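Local structure of Lmo1340 protein (Listeria monocytogenes, 4NLM) at residues Q38-K43 with Y77-R82; V59-K64 with E72-Y77; N222-A227 with I236-D241; L244-R249 with Y259-E264. The protein is of unknown function but is probably a surface-exposed lipoprotein built on a six-bladed beta-propeller. All blocks are in the same frame, centred on the assembly; numbering follows the deposited sequence. Where two conformers were deposited one is given.

Interaction 1: Q38-K43 with Y77-R82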
# COMPACT_ATOMS: atom_id res chain seq x y z
N GLN A 38 -5.81 -6.57 -22.22
CA GLN A 38 -4.96 -6.30 -23.37
C GLN A 38 -3.87 -5.37 -22.88
O GLN A 38 -4.15 -4.42 -22.16
CB GLN A 38 -5.72 -5.61 -24.50
CG GLN A 38 -6.84 -6.44 -25.09
CD GLN A 38 -7.39 -5.85 -26.38
OE1 GLN A 38 -6.93 -4.81 -26.85
NE2 GLN A 38 -8.37 -6.53 -26.96
N GLY A 39 -2.63 -5.67 -23.23
CA GLY A 39 -1.54 -4.79 -22.88
C GLY A 39 -1.20 -3.72 -23.90
O GLY A 39 -1.60 -3.79 -25.07
N VAL A 40 -0.48 -2.72 -23.43
CA VAL A 40 0.05 -1.67 -24.30
C VAL A 40 1.56 -1.71 -24.21
O VAL A 40 2.11 -2.07 -23.18
CB VAL A 40 -0.41 -0.25 -23.91
CG1 VAL A 40 -1.90 -0.11 -24.14
CG2 VAL A 40 0.01 0.11 -22.49
N GLN A 41 2.22 -1.33 -25.30
CA GLN A 41 3.67 -1.25 -25.35
C GLN A 41 4.12 0.13 -24.94
O GLN A 41 3.58 1.13 -25.40
CB GLN A 41 4.21 -1.52 -26.76
CG GLN A 41 4.19 -2.98 -27.22
CD GLN A 41 4.97 -3.20 -28.50
OE1 GLN A 41 5.68 -2.30 -28.97
NE2 GLN A 41 4.87 -4.39 -29.06
N ILE A 42 5.10 0.19 -24.04
CA ILE A 42 5.68 1.46 -23.64
C ILE A 42 7.18 1.20 -23.56
O ILE A 42 7.63 0.20 -22.98
CB ILE A 42 5.16 1.98 -22.28
CG1 ILE A 42 3.64 2.07 -22.31
CG2 ILE A 42 5.77 3.33 -21.96
CD1 ILE A 42 3.03 2.53 -21.00
N LYS A 43 7.95 2.14 -24.09
CA LYS A 43 9.41 2.09 -24.03
C LYS A 43 9.83 1.96 -22.58
O LYS A 43 9.30 2.62 -21.68
CB LYS A 43 10.04 3.35 -24.63
CG LYS A 43 9.81 3.51 -26.13
CD LYS A 43 10.44 4.78 -26.67
CE LYS A 43 10.19 4.90 -28.17
NZ LYS A 43 10.68 6.19 -28.72
N TYR A 77 -8.72 -3.22 -20.91
CA TYR A 77 -9.29 -4.06 -21.96
C TYR A 77 -9.18 -3.49 -23.36
O TYR A 77 -9.03 -4.25 -24.31
CB TYR A 77 -10.78 -4.35 -21.68
CG TYR A 77 -11.04 -5.10 -20.40
CD1 TYR A 77 -10.50 -6.36 -20.19
CD2 TYR A 77 -11.83 -4.56 -19.39
CE1 TYR A 77 -10.73 -7.06 -19.02
CE2 TYR A 77 -12.07 -5.25 -18.22
CZ TYR A 77 -11.51 -6.50 -18.04
OH TYR A 77 -11.74 -7.19 -16.87
N ASN A 78 -9.24 -2.17 -23.50
CA ASN A 78 -9.25 -1.59 -24.83
C ASN A 78 -8.13 -0.59 -25.13
O ASN A 78 -8.14 0.05 -26.18
CB ASN A 78 -10.65 -1.02 -25.10
CG ASN A 78 -10.98 0.15 -24.18
OD1 ASN A 78 -10.09 0.87 -23.77
ND2 ASN A 78 -12.26 0.32 -23.86
N GLU A 79 -7.21 -0.43 -24.18
CA GLU A 79 -6.00 0.39 -24.35
C GLU A 79 -6.26 1.88 -24.42
O GLU A 79 -5.34 2.64 -24.69
CB GLU A 79 -5.20 -0.05 -25.59
CG GLU A 79 -4.90 -1.54 -25.64
CD GLU A 79 -4.26 -1.95 -26.96
OE1 GLU A 79 -3.65 -1.11 -27.65
OE2 GLU A 79 -4.37 -3.14 -27.32
N LYS A 80 -7.48 2.33 -24.14
CA LYS A 80 -7.73 3.76 -24.20
C LYS A 80 -7.05 4.47 -23.03
O LYS A 80 -7.10 4.01 -21.89
CB LYS A 80 -9.22 4.09 -24.18
CG LYS A 80 -9.49 5.56 -24.53
CD LYS A 80 -10.95 5.92 -24.68
CE LYS A 80 -11.10 7.36 -25.13
NZ LYS A 80 -12.52 7.80 -25.20
N LYS A 81 -6.45 5.61 -23.34
CA LYS A 81 -5.79 6.45 -22.35
C LYS A 81 -6.50 7.78 -22.21
O LYS A 81 -7.01 8.34 -23.17
CB LYS A 81 -4.35 6.72 -22.76
CG LYS A 81 -3.46 5.49 -22.70
CD LYS A 81 -2.05 5.76 -23.21
CE LYS A 81 -1.20 4.51 -23.28
NZ LYS A 81 0.12 4.78 -23.91
N ARG A 82 -6.51 8.27 -20.99
CA ARG A 82 -7.08 9.57 -20.70
C ARG A 82 -6.08 10.36 -19.87
O ARG A 82 -5.67 9.91 -18.82
CB ARG A 82 -8.38 9.40 -19.92
CG ARG A 82 -9.02 10.72 -19.56
CD ARG A 82 -10.31 10.57 -18.78
NE ARG A 82 -10.13 9.98 -17.45
CZ ARG A 82 -9.96 10.65 -16.32
NH1 ARG A 82 -9.85 11.98 -16.31
NH2 ARG A 82 -9.82 9.99 -15.20
O HOH W 1 -5.82 -2.30 -22.53
O HOH W 2 1.55 2.71 -25.18

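Interaction 2: V59-K64 with E72-Y77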
# COMPACT_ATOMS: atom_id res chain seq x y z
N VAL A 59 -6.49 1.62 -14.71
CA VAL A 59 -5.39 1.84 -13.80
C VAL A 59 -4.81 3.23 -14.01
O VAL A 59 -5.06 3.86 -15.03
CB VAL A 59 -4.28 0.79 -13.98
CG1 VAL A 59 -4.86 -0.59 -13.70
CG2 VAL A 59 -3.60 0.89 -15.35
N LEU A 60 -4.07 3.68 -13.00
CA LEU A 60 -3.30 4.91 -13.08
C LEU A 60 -1.87 4.61 -13.59
O LEU A 60 -1.16 3.91 -12.93
CB LEU A 60 -3.25 5.59 -11.70
CG LEU A 60 -2.46 6.89 -11.62
CD1 LEU A 60 -3.02 7.92 -12.56
CD2 LEU A 60 -2.42 7.40 -10.19
N LEU A 61 -1.60 5.14 -14.76
CA LEU A 61 -0.33 4.95 -15.47
C LEU A 61 0.53 6.17 -15.37
O LEU A 61 0.11 7.27 -15.67
CB LEU A 61 -0.65 4.67 -16.94
CG LEU A 61 0.53 4.54 -17.87
CD1 LEU A 61 1.47 3.39 -17.52
CD2 LEU A 61 0.08 4.43 -19.33
N GLN A 62 1.79 5.95 -14.97
CA GLN A 62 2.81 7.00 -14.85
C GLN A 62 3.94 6.74 -15.84
O GLN A 62 4.55 5.67 -15.83
CB GLN A 62 3.34 7.02 -13.43
CG GLN A 62 4.34 8.15 -13.16
CD GLN A 62 4.94 8.04 -11.79
OE1 GLN A 62 4.30 7.53 -10.87
NE2 GLN A 62 6.14 8.58 -11.63
N THR A 63 4.17 7.73 -16.68
CA THR A 63 5.25 7.68 -17.68
C THR A 63 5.98 9.02 -17.61
O THR A 63 5.51 9.98 -16.99
CB THR A 63 4.70 7.49 -19.09
OG1 THR A 63 3.80 8.54 -19.44
CG2 THR A 63 4.00 6.14 -19.26
N LYS A 64 7.15 9.08 -18.24
CA LYS A 64 7.96 10.31 -18.24
C LYS A 64 8.71 10.44 -19.54
O LYS A 64 9.34 9.48 -20.03
CB LYS A 64 8.97 10.31 -17.08
CG LYS A 64 9.76 11.61 -16.96
CD LYS A 64 10.68 11.62 -15.75
CE LYS A 64 11.51 12.89 -15.72
NZ LYS A 64 12.54 12.85 -14.66
N GLU A 72 -1.98 9.16 -16.47
CA GLU A 72 -3.10 8.82 -17.33
C GLU A 72 -3.95 7.71 -16.72
O GLU A 72 -3.44 6.86 -15.98
CB GLU A 72 -2.59 8.31 -18.70
CG GLU A 72 -1.84 9.34 -19.54
CD GLU A 72 -1.15 8.73 -20.73
OE1 GLU A 72 -0.35 7.82 -20.51
OE2 GLU A 72 -1.41 9.17 -21.86
N GLU A 73 -5.24 7.71 -17.08
CA GLU A 73 -6.08 6.55 -16.82
C GLU A 73 -5.95 5.64 -18.04
O GLU A 73 -6.15 6.10 -19.14
CB GLU A 73 -7.52 6.96 -16.58
CG GLU A 73 -8.45 5.77 -16.31
CD GLU A 73 -9.79 6.19 -15.83
OE1 GLU A 73 -10.14 7.35 -16.10
OE2 GLU A 73 -10.51 5.36 -15.23
N LEU A 74 -5.64 4.37 -17.81
CA LEU A 74 -5.46 3.38 -18.86
C LEU A 74 -6.50 2.28 -18.69
O LEU A 74 -6.56 1.67 -17.64
CB LEU A 74 -4.07 2.77 -18.77
CG LEU A 74 -3.85 1.54 -19.67
CD1 LEU A 74 -3.90 1.90 -21.14
CD2 LEU A 74 -2.54 0.88 -19.32
N ASN A 75 -7.31 2.07 -19.72
CA ASN A 75 -8.30 1.00 -19.68
C ASN A 75 -7.59 -0.33 -19.94
O ASN A 75 -6.81 -0.42 -20.89
CB ASN A 75 -9.38 1.25 -20.74
CG ASN A 75 -10.50 0.25 -20.69
OD1 ASN A 75 -10.35 -0.92 -21.05
ND2 ASN A 75 -11.65 0.69 -20.22
N ILE A 76 -7.84 -1.33 -19.11
CA ILE A 76 -7.12 -2.61 -19.19
C ILE A 76 -7.58 -3.54 -20.30
O ILE A 76 -6.90 -4.53 -20.58
CB ILE A 76 -7.15 -3.37 -17.86
CG1 ILE A 76 -8.55 -3.95 -17.59
CG2 ILE A 76 -6.69 -2.49 -16.70
CD1 ILE A 76 -8.67 -4.70 -16.27
N TYR A 77 -8.72 -3.22 -20.91
CA TYR A 77 -9.29 -4.06 -21.96
C TYR A 77 -9.18 -3.49 -23.36
O TYR A 77 -9.03 -4.25 -24.31
CB TYR A 77 -10.78 -4.35 -21.68
CG TYR A 77 -11.04 -5.10 -20.40
CD1 TYR A 77 -10.50 -6.36 -20.19
CD2 TYR A 77 -11.83 -4.56 -19.39
CE1 TYR A 77 -10.73 -7.06 -19.02
CE2 TYR A 77 -12.07 -5.25 -18.22
CZ TYR A 77 -11.51 -6.50 -18.04
OH TYR A 77 -11.74 -7.19 -16.87
O HOH W 3 1.33 8.08 -18.45

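Interaction 3: N222-A227 with I236-D241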
# COMPACT_ATOMS: atom_id res chain seq x y z
N ASN A 222 2.81 -7.76 21.56
CA ASN A 222 3.81 -8.57 20.86
C ASN A 222 3.51 -8.87 19.40
O ASN A 222 3.42 -10.02 18.98
CB ASN A 222 4.01 -9.86 21.65
CG ASN A 222 4.40 -9.60 23.09
OD1 ASN A 222 5.32 -8.82 23.38
ND2 ASN A 222 3.68 -10.21 24.00
N ILE A 223 3.45 -7.81 18.62
CA ILE A 223 3.17 -7.86 17.20
C ILE A 223 4.34 -7.34 16.37
O ILE A 223 4.98 -6.35 16.73
CB ILE A 223 1.91 -7.02 16.91
CG1 ILE A 223 0.70 -7.63 17.63
CG2 ILE A 223 1.66 -6.89 15.42
CD1 ILE A 223 0.47 -9.10 17.37
N MSE A 224 4.63 -8.02 15.27
CA MSE A 224 5.70 -7.58 14.38
C MSE A 224 5.25 -6.59 13.32
O MSE A 224 5.94 -5.61 13.07
CB MSE A 224 6.29 -8.83 13.70
CG MSE A 224 7.38 -8.51 12.70
SE MSE A 224 7.85 -10.14 11.73
CE MSE A 224 7.52 -11.50 13.06
N GLN A 225 4.08 -6.81 12.73
CA GLN A 225 3.63 -5.97 11.63
C GLN A 225 2.11 -5.98 11.70
O GLN A 225 1.53 -6.97 12.16
CB GLN A 225 4.12 -6.58 10.30
CG GLN A 225 3.88 -5.71 9.08
CD GLN A 225 4.55 -6.27 7.85
OE1 GLN A 225 5.66 -6.78 7.95
NE2 GLN A 225 3.94 -6.12 6.71
N PHE A 226 1.44 -4.93 11.22
CA PHE A 226 -0.02 -4.90 11.24
C PHE A 226 -0.49 -4.09 10.06
O PHE A 226 0.27 -3.34 9.45
CB PHE A 226 -0.54 -4.35 12.55
CG PHE A 226 -0.38 -2.87 12.69
CD1 PHE A 226 0.83 -2.32 13.04
CD2 PHE A 226 -1.45 -2.03 12.46
CE1 PHE A 226 0.99 -0.95 13.16
CE2 PHE A 226 -1.30 -0.67 12.57
CZ PHE A 226 -0.08 -0.13 12.91
N ALA A 227 -1.78 -4.22 9.76
CA ALA A 227 -2.41 -3.45 8.70
C ALA A 227 -3.90 -3.39 9.02
O ALA A 227 -4.42 -4.27 9.68
CB ALA A 227 -2.14 -4.06 7.32
N ILE A 236 0.59 -9.66 12.33
CA ILE A 236 1.56 -10.69 11.96
C ILE A 236 2.55 -10.79 13.11
O ILE A 236 3.06 -9.77 13.58
CB ILE A 236 2.29 -10.34 10.65
CG1 ILE A 236 1.29 -10.13 9.50
CG2 ILE A 236 3.28 -11.42 10.26
CD1 ILE A 236 1.91 -9.66 8.19
N GLU A 237 2.87 -12.01 13.52
CA GLU A 237 3.79 -12.25 14.59
C GLU A 237 4.48 -13.60 14.38
O GLU A 237 3.93 -14.48 13.75
CB GLU A 237 3.09 -12.21 15.96
CG GLU A 237 2.14 -13.37 16.19
CD GLU A 237 1.21 -13.15 17.36
OE1 GLU A 237 1.57 -13.50 18.50
OE2 GLU A 237 0.09 -12.66 17.11
N LYS A 238 5.70 -13.73 14.88
CA LYS A 238 6.37 -15.02 14.84
C LYS A 238 5.60 -15.98 15.72
O LYS A 238 4.98 -15.57 16.69
CB LYS A 238 7.80 -14.94 15.39
CG LYS A 238 8.80 -14.21 14.50
CD LYS A 238 10.18 -14.15 15.13
CE LYS A 238 10.68 -15.52 15.59
NZ LYS A 238 12.04 -15.45 16.20
N ASN A 239 5.61 -17.24 15.34
CA ASN A 239 4.97 -18.29 16.12
C ASN A 239 5.96 -19.46 16.06
O ASN A 239 5.79 -20.38 15.28
CB ASN A 239 3.63 -18.64 15.51
CG ASN A 239 2.94 -19.72 16.26
OD1 ASN A 239 3.31 -20.04 17.38
ND2 ASN A 239 1.92 -20.28 15.64
N SER A 240 6.97 -19.39 16.91
CA SER A 240 8.19 -20.19 16.80
C SER A 240 9.00 -19.67 15.64
O SER A 240 8.54 -18.88 14.83
CB SER A 240 7.99 -21.69 16.63
OG SER A 240 7.70 -22.05 15.30
N ASP A 241 10.24 -20.16 15.52
CA ASP A 241 11.08 -19.72 14.40
C ASP A 241 10.62 -20.32 13.08
O ASP A 241 11.11 -19.91 12.02
CB ASP A 241 12.56 -20.04 14.65
CG ASP A 241 13.08 -19.40 15.94
OD1 ASP A 241 12.68 -18.25 16.22
OD2 ASP A 241 13.87 -20.03 16.67
O HOH W 4 3.87 -12.58 19.58

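Interaction 4: L244-R249 with Y259-E264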
# COMPACT_ATOMS: atom_id res chain seq x y z
N LEU A 244 5.09 -18.05 10.75
CA LEU A 244 4.50 -16.74 11.00
C LEU A 244 3.01 -16.90 11.16
O LEU A 244 2.35 -17.64 10.43
CB LEU A 244 4.71 -15.75 9.87
CG LEU A 244 6.04 -15.04 9.82
CD1 LEU A 244 6.07 -14.21 8.56
CD2 LEU A 244 6.25 -14.18 11.05
N LEU A 245 2.48 -16.17 12.13
CA LEU A 245 1.06 -16.19 12.47
C LEU A 245 0.34 -14.90 12.07
O LEU A 245 0.72 -13.82 12.53
CB LEU A 245 0.94 -16.41 13.96
CG LEU A 245 -0.48 -16.31 14.56
CD1 LEU A 245 -1.44 -17.31 13.97
CD2 LEU A 245 -0.42 -16.45 16.07
N TYR A 246 -0.62 -15.06 11.17
CA TYR A 246 -1.48 -13.99 10.68
C TYR A 246 -2.80 -14.08 11.40
O TYR A 246 -3.52 -15.08 11.25
CB TYR A 246 -1.71 -14.12 9.18
CG TYR A 246 -0.50 -13.95 8.29
CD1 TYR A 246 0.50 -14.89 8.24
CD2 TYR A 246 -0.41 -12.89 7.43
CE1 TYR A 246 1.60 -14.75 7.40
CE2 TYR A 246 0.69 -12.72 6.61
CZ TYR A 246 1.68 -13.65 6.59
OH TYR A 246 2.78 -13.51 5.76
N ASP A 247 -3.15 -13.07 12.20
CA ASP A 247 -4.42 -13.01 12.91
C ASP A 247 -5.30 -11.91 12.32
O ASP A 247 -4.81 -10.84 11.93
CB ASP A 247 -4.24 -12.76 14.40
CG ASP A 247 -3.90 -14.00 15.20
OD1 ASP A 247 -3.95 -15.11 14.67
OD2 ASP A 247 -3.62 -13.85 16.41
N PHE A 248 -6.59 -12.19 12.27
CA PHE A 248 -7.60 -11.29 11.74
C PHE A 248 -8.55 -10.95 12.86
O PHE A 248 -9.13 -11.84 13.50
CB PHE A 248 -8.32 -11.98 10.58
CG PHE A 248 -7.39 -12.34 9.44
CD1 PHE A 248 -6.62 -13.50 9.48
CD2 PHE A 248 -7.26 -11.50 8.34
CE1 PHE A 248 -5.72 -13.81 8.45
CE2 PHE A 248 -6.39 -11.82 7.31
CZ PHE A 248 -5.62 -12.97 7.36
N ARG A 249 -8.70 -9.66 13.10
CA ARG A 249 -9.55 -9.16 14.16
C ARG A 249 -10.61 -8.19 13.66
O ARG A 249 -10.33 -7.38 12.75
CB ARG A 249 -8.69 -8.43 15.19
CG ARG A 249 -7.91 -9.31 16.13
CD ARG A 249 -7.10 -8.50 17.11
NE ARG A 249 -6.43 -9.30 18.13
CZ ARG A 249 -5.27 -9.92 17.96
NH1 ARG A 249 -4.65 -9.86 16.79
NH2 ARG A 249 -4.73 -10.61 18.95
N TYR A 259 -3.99 -17.82 10.69
CA TYR A 259 -3.36 -18.56 9.60
C TYR A 259 -1.86 -18.60 9.86
O TYR A 259 -1.26 -17.57 10.12
CB TYR A 259 -3.62 -17.85 8.27
CG TYR A 259 -2.97 -18.52 7.09
CD1 TYR A 259 -3.51 -19.65 6.52
CD2 TYR A 259 -1.79 -18.01 6.53
CE1 TYR A 259 -2.92 -20.26 5.43
CE2 TYR A 259 -1.22 -18.63 5.45
CZ TYR A 259 -1.78 -19.76 4.90
OH TYR A 259 -1.17 -20.37 3.81
N ASN A 260 -1.28 -19.79 9.87
CA ASN A 260 0.18 -19.95 10.03
C ASN A 260 0.82 -20.29 8.72
O ASN A 260 0.44 -21.21 8.02
CB ASN A 260 0.49 -21.04 11.03
CG ASN A 260 0.32 -20.57 12.44
OD1 ASN A 260 1.16 -19.82 12.96
ND2 ASN A 260 -0.80 -20.95 13.05
N ALA A 261 1.83 -19.52 8.38
CA ALA A 261 2.63 -19.73 7.20
C ALA A 261 4.04 -20.13 7.62
O ALA A 261 4.51 -19.73 8.68
CB ALA A 261 2.71 -18.43 6.42
N ALA A 262 4.71 -20.90 6.78
CA ALA A 262 6.13 -21.17 7.01
C ALA A 262 6.87 -19.85 7.07
O ALA A 262 6.62 -18.97 6.26
CB ALA A 262 6.68 -22.02 5.89
N ARG A 263 7.83 -19.75 8.00
CA ARG A 263 8.56 -18.50 8.22
C ARG A 263 9.93 -18.49 7.53
O ARG A 263 10.77 -19.38 7.75
CB ARG A 263 8.80 -18.31 9.71
CG ARG A 263 9.63 -17.09 10.06
CD ARG A 263 9.71 -16.87 11.57
NE ARG A 263 10.75 -15.89 11.89
CZ ARG A 263 12.04 -16.17 12.06
NH1 ARG A 263 12.88 -15.19 12.29
NH2 ARG A 263 12.51 -17.42 11.96
N GLU A 264 10.13 -17.47 6.71
CA GLU A 264 11.44 -17.21 6.15
C GLU A 264 12.13 -16.13 6.98
O GLU A 264 11.48 -15.34 7.69
CB GLU A 264 11.34 -16.74 4.72
CG GLU A 264 11.10 -17.86 3.73
CD GLU A 264 10.97 -17.36 2.30
OE1 GLU A 264 10.70 -16.16 2.08
OE2 GLU A 264 11.12 -18.21 1.38

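Interaction 1: Q38-K43 with Y77-R82
V40 lays its CG1 methyl alongside the aliphatic part of E79, 3.6 Å from E79 CB and equally 3.6 Å from E79 CG, the two side chains sliding past each other in opposite directions. CG1 is the branch that touches because it stands beside the backbone N of V40 (chi1 -67°). Beyond CG the E79 chain continues extended past the methyl. One modelled conformer of Q38 passes the carbonyl of Y77, though its placement is doubtful. Two waters bridge the segments. One donates to Q38 O at 2.7 Å and accepts a weak bond from E79 N; the other donates to Q41 O and accepts from K81 NZ at 2.8 Å. N78 OD1 accepts from K80 N at 3.0 Å, an Asx turn spanning E79. At the surface of the propeller, 38-43 contributes the edge strand 40-41 to the sheet of strand 352-357, to which V40 and I42 bond through their backbones. The V40 side chain also packs on L74 of the neighbouring sheet, in strand 68-75, next to strand 81-87.

Interaction 2: V59-K64 with E72-Y77
V59 and L61 exchange backbone hydrogen bonds with L74 and E72 respectively, two for each pair, so the segments form an antiparallel ladder whose short strand axes make an angle of 124°, the strong twist of a propeller hairpin. L61 N to E72 O is the straightest of the four, at 2.8 Å with an N-H...O angle of 174°. Between these pairs L60 and E73 form a non-hydrogen-bonded pair, with L60 CA approaching E72 O and E73 CA approaching V59 O in CA-H...O contacts. On the face shared by V59, L61, E72 and L74, V59 lies side by side with L74, its CG2 3.9 Å from L74 CB. The other branch, CG1, meets I76 CG2 at 4.0 Å, the two side chains crossing at about a right angle. L61 runs alongside E72 and puts CD2 3.6 Å from OE1 of that carboxylate. The E72 chain is extended beyond CG (chi2 169°), which carries OE1 toward T63; a water bridges the gap, lying 2.7 Å from both T63 OG1 and E72 OE1. E73 points to the other face, where its carboxylate is shared between S58 OG and a salt bridge to R82. The hairpin forms the two middle strands of a four-stranded blade: strand 47-55 flanks 58-65, strand 81-87 flanks 68-75, and L60 packs against V94 and I96 of strand 90-96 in the next sheet.

Interaction 3: N222-A227 with I236-D241
M224 and Q225 both face I236 in a classic beta bulge, at the start of the hairpin formed by strands 225-229 and 232-238 of this propeller. At the bulge M224, present as selenomethionine, turns its side chain toward the partner segment. Its CG is anti to the backbone N (chi1 178°), and a bend at chi3 brings CE up against the K238 chain, which it crosses obliquely in a modelled approach too close to be relied on. Q225 and I236 place their side chains on one face of the sheet, meeting CB to CB at 4.2 Å. I223 slants across E237 instead: its CD1 methyl leans against the carboxylate, 3.6 Å from E237 OE2, while I223 CG2 lies near I236 O. The backbone beneath these side chains is joined at I236 O, which takes both bulge amides, M224 N nearly end-on at 2.9 Å and Q225 N at 3.2 Å, tilted 20° from the carbonyl plane; I236 N returns a bond to Q225 O. The chain turns a corner at N222, where strand 212-223 gives way to the new sheet, and I223 still bonds through its backbone to G203 of the preceding one. At this corner a single water donates to both N222 O and E237 OE1, 2.7 Å from each.

Interaction 4: L244-R249 with Y259-E264
L244 and A261, and likewise Y246 and Y259, are antiparallel pairs that each exchange two backbone hydrogen bonds. L244 N to A261 O is the shortest at 2.7 Å, and Y246 N to Y259 O is the straightest, with an N-H...O angle of 173°. L245 and N260 form the non-hydrogen-bonded pair between them, where N260 CA comes 3.2 Å from L244 O in a CA-H...O contact. The N260 side chain slants over L245, its OD1 3.6 Å from L245 CB and its amide against CD1; the same OD1 accepts from N239 ND2, which helps to position the group. On the opposite face Y246 turns the edge of its ring to the partner strand, with CG beside the backbone N (chi1 -65°). Y259 O lies at that edge, near the ring plane, and Y246 CE1 touches A261 CB at 4.0 Å. Y246 CD1 in turn meets the edge of the Y259 ring at CD2, 4.2 Å away. The Y259 hydroxyl is held by E314. At the end of the ladder L244, in the modelled conformer, crosses R263 at about a right angle, while the extended R263 chain carries its guanidinium to D241 O (through NH2) and T270 OG1 (through NE). The pair lies inside a larger sheet, in which strand 232-238 borders 243-249, with I236 packed on Y246. From a separate strand, 284-289, V288 packs on Y259 and A261.

How the interactions relate
Interactions 2 and 4 are buried two-strand ladders with apolar packing, whereas interaction 3 is partly buried and interaction 1 lies at the surface, with water bridges between its segments. They fall into two clusters: the centres of 1 and 2 are about 7 Å apart and those of 3 and 4 about 8 Å, with about 34 Å or more between clusters. Interaction 2 is nested within the chain loop closed by interaction 1; they share Y77, and Q38 N lies 2.8 Å from I76 O in a probable hydrogen bond. Interactions 3 and 4 follow in series and occupy successive strand pairs of one sheet, with E237 O 2.8 Å from L245 N.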